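Local coordinates for mRNA-decapping enzyme subunit 1 (Saccharomyces cerevisiae, PDB 1Q67), which forms the decapping complex with Dcp2, which removes the 7-methylguanine cap from mRNA in normal turnover and in nonsense-mediated decay, at residues M155-R166 against N177-E185. Sequence-based numbering, arbitrary orientation.
Sequences MGIVPNSVVNKR and NPLECMGVE
In the beta sandwich of this PH-like fold, strand 152-157 is an outermost strand of one sheet and strand 183-187 of the other, and residues 155-166 and 177-185 pack where the chain passes from the first sheet to the second through helices 160-169 and 171-176. Arg166, extended from CG to NE, reaches the 177-179 side: NH2 donates to the backbone O of Asn177 at 3.2 Å, with an N-H...O angle of 156° and the acceptor near the guanidinium plane. Leu179 CD1 lies over one guanidinium face, off-centre toward the rim, 3.1 Å from NE, which is buried with at most a long, weak ion pair to Asp174. With an alanine here, Asn177 O would probably lose this donor and Leu179 CD1 the flat group it packs on. One turn back, Val163 CG1 comes to 3.6 Å from Leu179 O, while Cys181 SG sits between the Asn160 and Asn164 side chains, 3.5 Å from Asn164 OD1. Met182, bent at chi3 (70°), brings CE within 3.5 Å of Gly156 O and 3.9 Å of Met155 SD; Leu222 of helix 208-223 also touches the Met182 side chain. Two waters bridge the segments: one accepts from Met182 N and donates to Val158 O and Asn160 OD1, the other accepts from Asn160 ND2 and donates to Met182 O at 2.8 Å.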
# COMPACT_ATOMS: atom_id res chain seq x y z
N MET B 155 7.18 -14.60 -1.46
CA MET B 155 8.61 -14.64 -1.77
C MET B 155 9.28 -15.71 -0.90
O MET B 155 9.08 -15.74 0.32
CB MET B 155 9.28 -13.29 -1.49
CG MET B 155 10.75 -13.27 -1.90
SD MET B 155 11.67 -11.78 -1.41
CE MET B 155 11.02 -10.59 -2.59
N GLY B 156 10.05 -16.59 -1.52
CA GLY B 156 10.73 -17.63 -0.77
C GLY B 156 12.07 -17.15 -0.25
O GLY B 156 12.72 -16.31 -0.88
N ILE B 157 12.49 -17.64 0.91
CA ILE B 157 13.78 -17.24 1.46
C ILE B 157 14.71 -18.45 1.60
O ILE B 157 14.39 -19.40 2.32
CB ILE B 157 13.61 -16.57 2.82
CG1 ILE B 157 12.68 -15.36 2.70
CG2 ILE B 157 14.96 -16.12 3.35
CD1 ILE B 157 12.38 -14.68 4.04
N VAL B 158 15.84 -18.41 0.91
CA VAL B 158 16.81 -19.52 0.94
C VAL B 158 18.13 -19.09 1.56
O VAL B 158 18.71 -18.09 1.18
CB VAL B 158 17.10 -20.04 -0.48
CG1 VAL B 158 18.07 -21.22 -0.43
CG2 VAL B 158 15.80 -20.45 -1.17
N PRO B 159 18.62 -19.85 2.55
CA PRO B 159 19.89 -19.51 3.20
C PRO B 159 21.06 -19.46 2.20
O PRO B 159 21.10 -20.24 1.25
CB PRO B 159 20.08 -20.63 4.23
CG PRO B 159 18.67 -21.07 4.53
CD PRO B 159 18.00 -21.04 3.17
N ASN B 160 22.01 -18.56 2.44
CA ASN B 160 23.17 -18.43 1.57
C ASN B 160 23.94 -19.76 1.46
O ASN B 160 24.41 -20.12 0.38
CB ASN B 160 24.14 -17.37 2.11
CG ASN B 160 23.52 -15.99 2.13
OD1 ASN B 160 22.59 -15.70 1.39
ND2 ASN B 160 24.06 -15.12 2.98
N SER B 161 24.07 -20.48 2.57
CA SER B 161 24.80 -21.74 2.55
C SER B 161 24.17 -22.73 1.58
O SER B 161 24.87 -23.51 0.94
CB SER B 161 24.86 -22.36 3.95
OG SER B 161 23.59 -22.82 4.38
N VAL B 162 22.85 -22.68 1.44
CA VAL B 162 22.16 -23.58 0.52
C VAL B 162 22.41 -23.14 -0.91
O VAL B 162 22.63 -23.96 -1.79
CB VAL B 162 20.65 -23.65 0.83
CG1 VAL B 162 19.91 -24.46 -0.24
CG2 VAL B 162 20.45 -24.30 2.20
N VAL B 163 22.39 -21.83 -1.16
CA VAL B 163 22.63 -21.32 -2.50
C VAL B 163 24.08 -21.60 -2.93
O VAL B 163 24.33 -21.98 -4.07
CB VAL B 163 22.36 -19.80 -2.59
CG1 VAL B 163 22.79 -19.26 -3.95
CG2 VAL B 163 20.88 -19.52 -2.37
N ASN B 164 25.03 -21.41 -2.01
CA ASN B 164 26.43 -21.65 -2.32
C ASN B 164 26.70 -23.12 -2.60
O ASN B 164 27.42 -23.45 -3.55
CB ASN B 164 27.33 -21.16 -1.17
CG ASN B 164 27.31 -19.65 -1.02
OD1 ASN B 164 27.19 -18.92 -2.01
ND2 ASN B 164 27.44 -19.17 0.21
N LYS B 165 26.14 -24.01 -1.79
CA LYS B 165 26.32 -25.44 -1.99
C LYS B 165 25.77 -25.80 -3.37
O LYS B 165 26.41 -26.51 -4.15
CB LYS B 165 25.57 -26.24 -0.92
CG LYS B 165 25.73 -27.75 -1.07
CD LYS B 165 24.71 -28.52 -0.26
CE LYS B 165 25.00 -28.47 1.23
NZ LYS B 165 26.14 -29.35 1.61
N ARG B 166 24.57 -25.31 -3.65
CA ARG B 166 23.90 -25.56 -4.93
C ARG B 166 24.77 -25.14 -6.12
O ARG B 166 24.85 -25.85 -7.12
CB ARG B 166 22.56 -24.82 -4.96
CG ARG B 166 21.86 -24.81 -6.31
CD ARG B 166 20.70 -23.81 -6.28
NE ARG B 166 20.07 -23.61 -7.58
CZ ARG B 166 19.14 -24.42 -8.09
NH1 ARG B 166 18.74 -25.48 -7.41
NH2 ARG B 166 18.61 -24.15 -9.27
N ASN B 177 18.49 -22.84 -14.08
CA ASN B 177 17.72 -21.88 -13.28
C ASN B 177 18.68 -21.22 -12.28
O ASN B 177 18.65 -21.52 -11.09
CB ASN B 177 16.61 -22.61 -12.52
CG ASN B 177 15.77 -21.68 -11.67
OD1 ASN B 177 15.02 -22.12 -10.80
ND2 ASN B 177 15.88 -20.38 -11.93
N PRO B 178 19.54 -20.31 -12.77
CA PRO B 178 20.52 -19.59 -11.95
C PRO B 178 19.94 -18.96 -10.69
O PRO B 178 18.91 -18.28 -10.73
CB PRO B 178 21.07 -18.55 -12.92
CG PRO B 178 21.01 -19.26 -14.23
CD PRO B 178 19.64 -19.90 -14.18
N LEU B 179 20.62 -19.20 -9.57
CA LEU B 179 20.21 -18.67 -8.28
C LEU B 179 21.41 -18.08 -7.56
O LEU B 179 22.46 -18.71 -7.49
CB LEU B 179 19.61 -19.78 -7.40
CG LEU B 179 18.34 -20.50 -7.88
CD1 LEU B 179 17.92 -21.52 -6.84
CD2 LEU B 179 17.23 -19.49 -8.12
N GLU B 180 21.26 -16.86 -7.06
CA GLU B 180 22.34 -16.20 -6.32
C GLU B 180 21.87 -15.80 -4.93
O GLU B 180 20.67 -15.70 -4.67
CB GLU B 180 22.86 -14.98 -7.09
CG GLU B 180 23.86 -15.36 -8.18
CD GLU B 180 24.55 -14.16 -8.80
OE1 GLU B 180 25.16 -13.36 -8.06
OE2 GLU B 180 24.48 -14.02 -10.04
N CYS B 181 22.82 -15.58 -4.02
CA CYS B 181 22.48 -15.22 -2.65
C CYS B 181 21.60 -13.98 -2.54
O CYS B 181 21.86 -12.95 -3.17
CB CYS B 181 23.75 -15.03 -1.82
SG CYS B 181 24.64 -16.57 -1.47
N MET B 182 20.56 -14.10 -1.73
CA MET B 182 19.64 -13.00 -1.51
C MET B 182 20.31 -12.00 -0.60
O MET B 182 21.38 -12.27 -0.04
CB MET B 182 18.35 -13.52 -0.86
CG MET B 182 17.62 -14.56 -1.71
SD MET B 182 16.11 -15.20 -0.93
CE MET B 182 15.06 -13.73 -1.06
N GLY B 183 19.69 -10.83 -0.44
CA GLY B 183 20.25 -9.81 0.42
C GLY B 183 19.20 -8.91 1.04
O GLY B 183 18.08 -8.83 0.55
N VAL B 184 19.55 -8.26 2.14
CA VAL B 184 18.64 -7.36 2.83
C VAL B 184 19.38 -6.18 3.43
O VAL B 184 20.51 -6.31 3.89
CB VAL B 184 17.85 -8.05 3.97
CG1 VAL B 184 16.92 -9.08 3.38
CG2 VAL B 184 18.81 -8.71 4.97
N GLU B 185 18.72 -5.03 3.43
CA GLU B 185 19.28 -3.81 3.99
C GLU B 185 18.14 -2.87 4.33
O GLU B 185 17.01 -3.03 3.86
CB GLU B 185 20.20 -3.12 2.98
CG GLU B 185 19.47 -2.49 1.82
CD GLU B 185 20.40 -1.81 0.83
OE1 GLU B 185 21.19 -0.94 1.24
OE2 GLU B 185 20.33 -2.16 -0.38
O HOH W 1 20.52 -16.47 -0.10
O HOH W 2 23.02 -12.37 2.24